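Local coordinates for conserved hypothetical protein (Streptococcus pneumoniae, PDB 2GK4) that is of unknown function but belongs to the DNA/pantothenate metabolism flavoproteins, and so probably takes part in coenzyme A biosynthesis, at residues G32-I35 with T36-L39; L222-E225 with K226-Y230. All blocks are in the same frame, centred on the assembly; numbering follows the deposited sequence.

Contact 1: residues G32-I35 with T36-L39; sequences GKII and TETL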
ATOM      1  N   GLY A  32      -5.308  13.425 -11.918  1.00 21.10           N
ATOM      2  CA  GLY A  32      -4.045  14.159 -11.894  1.00 20.97           C
ATOM      3  C   GLY A  32      -3.220  13.983 -13.161  1.00 21.29           C
ATOM      4  O   GLY A  32      -2.656  14.947 -13.692  1.00 20.33           O
ATOM      5  N   LYS A  33      -3.153  12.741 -13.640  1.00 19.94           N
ATOM      6  CA  LYS A  33      -2.439  12.432 -14.871  1.00 20.65           C
ATOM      7  C   LYS A  33      -3.035  13.180 -16.054  1.00 19.97           C
ATOM      8  O   LYS A  33      -2.301  13.791 -16.825  1.00 21.23           O
ATOM      9  CB  LYS A  33      -2.443  10.912 -15.125  1.00 19.61           C
ATOM     10  CG  LYS A  33      -1.853  10.504 -16.491  1.00 21.82           C
ATOM     11  CD  LYS A  33      -1.877   8.993 -16.607  1.00 27.31           C
ATOM     12  CE  LYS A  33      -1.206   8.536 -17.866  1.00 28.06           C
ATOM     13  NZ  LYS A  33      -2.127   8.732 -19.033  1.00 31.25           N
ATOM     14  N   ILE A  34      -4.364  13.172 -16.185  1.00 19.58           N
ATOM     15  CA  ILE A  34      -5.020  13.814 -17.343  1.00 19.99           C
ATOM     16  C   ILE A  34      -4.853  15.328 -17.275  1.00 19.34           C
ATOM     17  O   ILE A  34      -4.581  15.983 -18.292  1.00 19.90           O
ATOM     18  CB  ILE A  34      -6.521  13.441 -17.439  1.00 20.24           C
ATOM     19  CG1 ILE A  34      -6.688  11.922 -17.685  1.00 23.05           C
ATOM     20  CG2 ILE A  34      -7.204  14.210 -18.594  1.00 21.52           C
ATOM     21  CD1 ILE A  34      -8.154  11.456 -17.603  1.00 23.76           C
ATOM     22  N   ILE A  35      -4.967  15.889 -16.075  1.00 17.54           N
ATOM     23  CA  ILE A  35      -4.762  17.328 -15.913  1.00 17.92           C
ATOM     24  C   ILE A  35      -3.351  17.712 -16.343  1.00 17.93           C
ATOM     25  O   ILE A  35      -3.158  18.673 -17.096  1.00 17.25           O
ATOM     26  CB  ILE A  35      -5.062  17.747 -14.464  1.00 17.68           C
ATOM     27  CG1 ILE A  35      -6.593  17.624 -14.251  1.00 18.26           C
ATOM     28  CG2 ILE A  35      -4.562  19.188 -14.199  1.00 19.04           C
ATOM     29  CD1 ILE A  35      -6.992  17.668 -12.731  1.00 18.85           C
ATOM     30  N   THR A  36      -2.381  16.931 -15.885  1.00 17.84           N
ATOM     31  CA  THR A  36      -0.979  17.195 -16.198  1.00 19.27           C
ATOM     32  C   THR A  36      -0.748  17.109 -17.706  1.00 19.90           C
ATOM     33  O   THR A  36      -0.128  18.015 -18.273  1.00 18.75           O
ATOM     34  CB  THR A  36      -0.038  16.253 -15.414  1.00 18.93           C
ATOM     35  OG1 THR A  36      -0.234  16.454 -13.997  1.00 21.09           O
ATOM     36  CG2 THR A  36       1.450  16.532 -15.762  1.00 20.41           C
ATOM     37  N   GLU A  37      -1.211  16.025 -18.340  1.00 19.48           N
ATOM     38  CA  GLU A  37      -1.118  15.892 -19.819  1.00 21.66           C
ATOM     39  C   GLU A  37      -1.726  17.085 -20.543  1.00 21.85           C
ATOM     40  O   GLU A  37      -1.156  17.605 -21.496  1.00 20.86           O
ATOM     41  CB  GLU A  37      -1.841  14.635 -20.281  1.00 21.33           C
ATOM     42  CG  GLU A  37      -1.158  13.376 -19.817  1.00 24.14           C
ATOM     43  CD  GLU A  37      -1.998  12.127 -20.052  1.00 29.66           C
ATOM     44  OE1 GLU A  37      -3.242  12.206 -20.286  1.00 30.12           O
ATOM     45  OE2 GLU A  37      -1.405  11.044 -19.966  1.00 32.80           O
ATOM     46  N   THR A  38      -2.892  17.517 -20.067  1.00 21.41           N
ATOM     47  CA  THR A  38      -3.589  18.648 -20.671  1.00 21.67           C
ATOM     48  C   THR A  38      -2.748  19.904 -20.597  1.00 20.39           C
ATOM     49  O   THR A  38      -2.607  20.626 -21.611  1.00 20.55           O
ATOM     50  CB  THR A  38      -4.983  18.852 -20.055  1.00 21.02           C
ATOM     51  OG1 THR A  38      -5.739  17.654 -20.267  1.00 22.93           O
ATOM     52  CG2 THR A  38      -5.718  20.018 -20.720  1.00 22.16           C
ATOM     53  N   LEU A  39      -2.154  20.155 -19.426  1.00 20.05           N
ATOM     54  CA  LEU A  39      -1.324  21.362 -19.260  1.00 20.10           C
ATOM     55  C   LEU A  39      -0.056  21.295 -20.110  1.00 19.49           C
ATOM     56  O   LEU A  39       0.324  22.274 -20.781  1.00 19.92           O
ATOM     57  CB  LEU A  39      -0.985  21.570 -17.775  1.00 20.16           C
ATOM     58  CG  LEU A  39      -2.242  21.810 -16.931  1.00 20.34           C
ATOM     59  CD1 LEU A  39      -1.900  21.621 -15.467  1.00 21.63           C
ATOM     60  CD2 LEU A  39      -2.833  23.194 -17.199  1.00 25.13           C
TER
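Gly-32 to Ile-35 and Thr-36 to Leu-39 are successive turns of helix 30-41, joined by four consecutive i to i+4 backbone hydrogen bonds: Thr-36 N to Gly-32 O, Glu-37 N to Lys-33 O, Thr-38 N to Ile-34 O and Leu-39 N to Ile-35 O. The bond from Glu-37 N to Lys-33 O is nearly straight, with an N-H...O angle of 175°. Two threonines add a side-chain bond to this ladder. Thr-36 OG1 donates to Gly-32 O at 2.9 Å, and Thr-38 OG1 to Ile-34 O at 2.8 Å, so each of these carbonyls takes both the amide and the hydroxyl of the residue four places on, from opposite faces of its plane. In both threonines OG1 lies beside the backbone N and anti to the carbonyl carbon, which turns it back over the preceding turn; for the buried Thr-36 this satisfies the hydroxyl within the helix.

On the outer side, Lys-33 runs out straight until its last torsion, where a bend (chi4 -78°) swings the ammonium toward the next turn. NZ meets Glu-37 OE2 at 2.6 Å on the syn side, 25° out of the carboxylate plane, in a short salt bridge, while the lysine chain passes the same oxygen, its CE lying 3.3 Å from Glu-37 OE2. Ile-35 and Leu-39 lie alongside each other, pointing the same way, with Ile-35 CG2 3.8 Å from Leu-39 CD1. Thr-36 and Leu-39 pack on strands 5-9 and 45-50, whereas Ile-34, Ile-35 and Thr-38 touch helix 216-228. The result is an amphipathic helix, with an i to i+4 salt bridge along one flank, that packs on two neighbouring parallel strands of a Rossmann-like alpha-beta-alpha sandwich.

Contact 2: residues L222-E225 with K226-Y230; sequences LLLE and KIQAY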
ATOM      1  N   LEU A 222     -11.639  22.545 -18.612  1.00 24.08           N
ATOM      2  CA  LEU A 222     -12.098  23.692 -17.838  1.00 23.58           C
ATOM      3  C   LEU A 222     -10.979  24.252 -16.951  1.00 23.17           C
ATOM      4  O   LEU A 222     -10.780  25.476 -16.873  1.00 23.16           O
ATOM      5  CB  LEU A 222     -13.354  23.345 -17.023  1.00 23.41           C
ATOM      6  CG  LEU A 222     -13.982  24.534 -16.267  1.00 22.62           C
ATOM      7  CD1 LEU A 222     -14.273  25.701 -17.193  1.00 22.75           C
ATOM      8  CD2 LEU A 222     -15.253  24.105 -15.529  1.00 23.61           C
ATOM      9  N   LEU A 223     -10.227  23.383 -16.283  1.00 23.61           N
ATOM     10  CA  LEU A 223      -9.080  23.864 -15.529  1.00 23.84           C
ATOM     11  C   LEU A 223      -8.131  24.584 -16.461  1.00 24.27           C
ATOM     12  O   LEU A 223      -7.607  25.625 -16.094  1.00 24.80           O
ATOM     13  CB  LEU A 223      -8.324  22.728 -14.845  1.00 24.31           C
ATOM     14  CG  LEU A 223      -8.776  22.396 -13.436  1.00 26.10           C
ATOM     15  CD1 LEU A 223      -8.172  21.027 -13.036  1.00 27.25           C
ATOM     16  CD2 LEU A 223      -8.345  23.494 -12.458  1.00 24.62           C
ATOM     17  N   LEU A 224      -7.914  24.044 -17.666  1.00 24.51           N
ATOM     18  CA  LEU A 224      -7.032  24.740 -18.621  1.00 25.61           C
ATOM     19  C   LEU A 224      -7.540  26.157 -18.905  1.00 26.17           C
ATOM     20  O   LEU A 224      -6.765  27.127 -18.863  1.00 26.10           O
ATOM     21  CB  LEU A 224      -6.811  23.916 -19.906  1.00 25.45           C
ATOM     22  CG  LEU A 224      -5.969  24.608 -21.015  1.00 26.24           C
ATOM     23  CD1 LEU A 224      -4.554  24.895 -20.543  1.00 28.43           C
ATOM     24  CD2 LEU A 224      -5.926  23.730 -22.291  1.00 27.04           C
ATOM     25  N   GLU A 225      -8.841  26.271 -19.158  0.50 26.47           N
ATOM     26  CA  GLU A 225      -9.481  27.556 -19.409  0.50 27.38           C
ATOM     27  C   GLU A 225      -9.309  28.526 -18.234  0.50 27.59           C
ATOM     28  O   GLU A 225      -9.012  29.707 -18.425  0.50 27.99           O
ATOM     29  CB  GLU A 225     -10.969  27.329 -19.721  0.50 27.19           C
ATOM     30  CG  GLU A 225     -11.763  28.589 -20.030  0.50 28.34           C
ATOM     31  CD  GLU A 225     -13.261  28.334 -20.011  0.50 28.30           C
ATOM     32  OE1 GLU A 225     -13.714  27.526 -20.841  0.50 31.45           O
ATOM     33  OE2 GLU A 225     -13.974  28.941 -19.177  0.50 29.24           O
ATOM     34  N   LYS A 226      -9.498  28.025 -17.016  1.00 27.73           N
ATOM     35  CA  LYS A 226      -9.409  28.861 -15.828  1.00 28.12           C
ATOM     36  C   LYS A 226      -7.984  29.325 -15.600  1.00 27.88           C
ATOM     37  O   LYS A 226      -7.739  30.483 -15.206  1.00 29.05           O
ATOM     38  CB  LYS A 226      -9.970  28.115 -14.620  1.00 28.00           C
ATOM     39  CG  LYS A 226     -11.496  27.989 -14.697  1.00 29.68           C
ATOM     40  CD  LYS A 226     -12.057  27.317 -13.472  1.00 31.35           C
ATOM     41  CE  LYS A 226     -12.468  28.337 -12.421  1.00 34.50           C
ATOM     42  NZ  LYS A 226     -13.490  29.315 -12.930  1.00 35.21           N
ATOM     43  N   ILE A 227      -7.031  28.435 -15.867  1.00 27.22           N
ATOM     44  CA  ILE A 227      -5.636  28.803 -15.723  1.00 27.37           C
ATOM     45  C   ILE A 227      -5.216  29.796 -16.810  1.00 28.57           C
ATOM     46  O   ILE A 227      -4.492  30.756 -16.522  1.00 29.31           O
ATOM     47  CB  ILE A 227      -4.712  27.554 -15.691  1.00 26.57           C
ATOM     48  CG1 ILE A 227      -4.894  26.847 -14.346  1.00 23.84           C
ATOM     49  CG2 ILE A 227      -3.248  27.951 -15.867  1.00 26.32           C
ATOM     50  CD1 ILE A 227      -4.344  25.458 -14.346  1.00 25.54           C
ATOM     51  N   GLN A 228      -5.671  29.571 -18.036  1.00 29.75           N
ATOM     52  CA  GLN A 228      -5.325  30.474 -19.139  1.00 32.41           C
ATOM     53  C   GLN A 228      -5.840  31.879 -18.821  1.00 33.32           C
ATOM     54  O   GLN A 228      -5.232  32.867 -19.234  1.00 34.07           O
ATOM     55  CB  GLN A 228      -5.858  29.973 -20.487  1.00 32.07           C
ATOM     56  CG  GLN A 228      -5.122  28.746 -21.046  1.00 34.30           C
ATOM     57  CD  GLN A 228      -5.755  28.179 -22.308  1.00 34.87           C
ATOM     58  OE1 GLN A 228      -6.977  28.217 -22.487  1.00 37.60           O
ATOM     59  NE2 GLN A 228      -4.923  27.620 -23.178  1.00 38.79           N
ATOM     60  N   ALA A 229      -6.919  31.948 -18.036  1.00 34.60           N
ATOM     61  CA  ALA A 229      -7.549  33.212 -17.636  1.00 35.91           C
ATOM     62  C   ALA A 229      -6.777  33.974 -16.572  1.00 37.01           C
ATOM     63  O   ALA A 229      -7.055  35.154 -16.323  1.00 36.68           O
ATOM     64  CB  ALA A 229      -8.977  32.971 -17.158  1.00 35.95           C
ATOM     65  N   TYR A 230      -5.831  33.301 -15.921  1.00 37.75           N
ATOM     66  CA  TYR A 230      -5.029  33.949 -14.894  1.00 38.92           C
ATOM     67  C   TYR A 230      -4.059  34.931 -15.518  1.00 40.58           C
ATOM     68  O   TYR A 230      -3.786  35.979 -14.939  1.00 41.90           O
ATOM     69  CB  TYR A 230      -4.252  32.922 -14.074  1.00 37.84           C
ATOM     70  CG  TYR A 230      -5.059  32.112 -13.080  1.00 36.78           C
ATOM     71  CD1 TYR A 230      -4.807  30.746 -12.912  1.00 34.11           C
ATOM     72  CD2 TYR A 230      -6.036  32.703 -12.274  1.00 34.94           C
ATOM     73  CE1 TYR A 230      -5.512  29.984 -11.986  1.00 34.94           C
ATOM     74  CE2 TYR A 230      -6.753  31.943 -11.328  1.00 35.39           C
ATOM     75  CZ  TYR A 230      -6.487  30.572 -11.209  1.00 36.11           C
ATOM     76  OH  TYR A 230      -7.164  29.793 -10.292  1.00 35.53           O
TER
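Lys-226 N, Ile-227 N and Gln-228 N donate to Leu-222 O, Leu-223 O and Leu-224 O, the i to i+4 bonds of helix 216-228, at 2.8 to 2.9 Å. The next bond is weak: Ala-229 N still reaches Glu-225 O, but at 3.1 Å and with an N-H...O angle of only 135°, and Tyr-230 N turns to Ile-227 O, three residues back. The charged end of Lys-226 leads away from the preceding turn, its chain bent at chi3 and chi4, and forms a salt bridge with Glu-206. Its aliphatic part stays close to the helix, Lys-226 CG passing 3.4 Å from Leu-222 O.

Gln-228 lays its extended side chain across Leu-224. The amide carbon CD comes 3.8 Å from Leu-224 CG, and Gln-228 NE2 is equally far from Leu-224 CD1, so the contact is van der Waals packing of an amide on a branched alkyl group. The torsions bring the two together: Leu-224 CG lies anti to its own N (chi1 176°), tilting the isobutyl group toward the next turn, while Gln-228 CG, anti to the carbonyl carbon, leads back toward it. Further along, the Tyr-230 ring has Lys-226 O 3.7 Å above its plane, over the centre, and stacks with His-156.

Leu-222, Leu-223 and Lys-226 pack on Phe-204, Leu-223 and Lys-226 further reaching strand 186-191; Leu-224 and Ile-227 turn to helix 30-41. This is the C-terminal part of an amphipathic helix, the closing helix of the chain, laid against the sheet and its neighbouring helix in an alpha-beta-alpha sandwich.

In the fold
Contacts 1 and 2 lie on two neighbouring helices, 30-41 and 216-228, with their centres about 13 Å apart. They meet through apolar side chains: Ile-35 CD1 is 3.6 Å from Leu-223 CD1, and Leu-39 CD2 lies 3.9 Å from Ile-227 CD1. Leu-224 packs on both Thr-38 and Leu-39, its CD2 coming 4.0 Å from Thr-38 CG2. The interface thus joins helices far apart in sequence, near the start and at the end of the chain. The two contacts pack on different strands of the same mixed sheet, so that the row of apolar side chains between them bridges neighbouring parts of one helical layer.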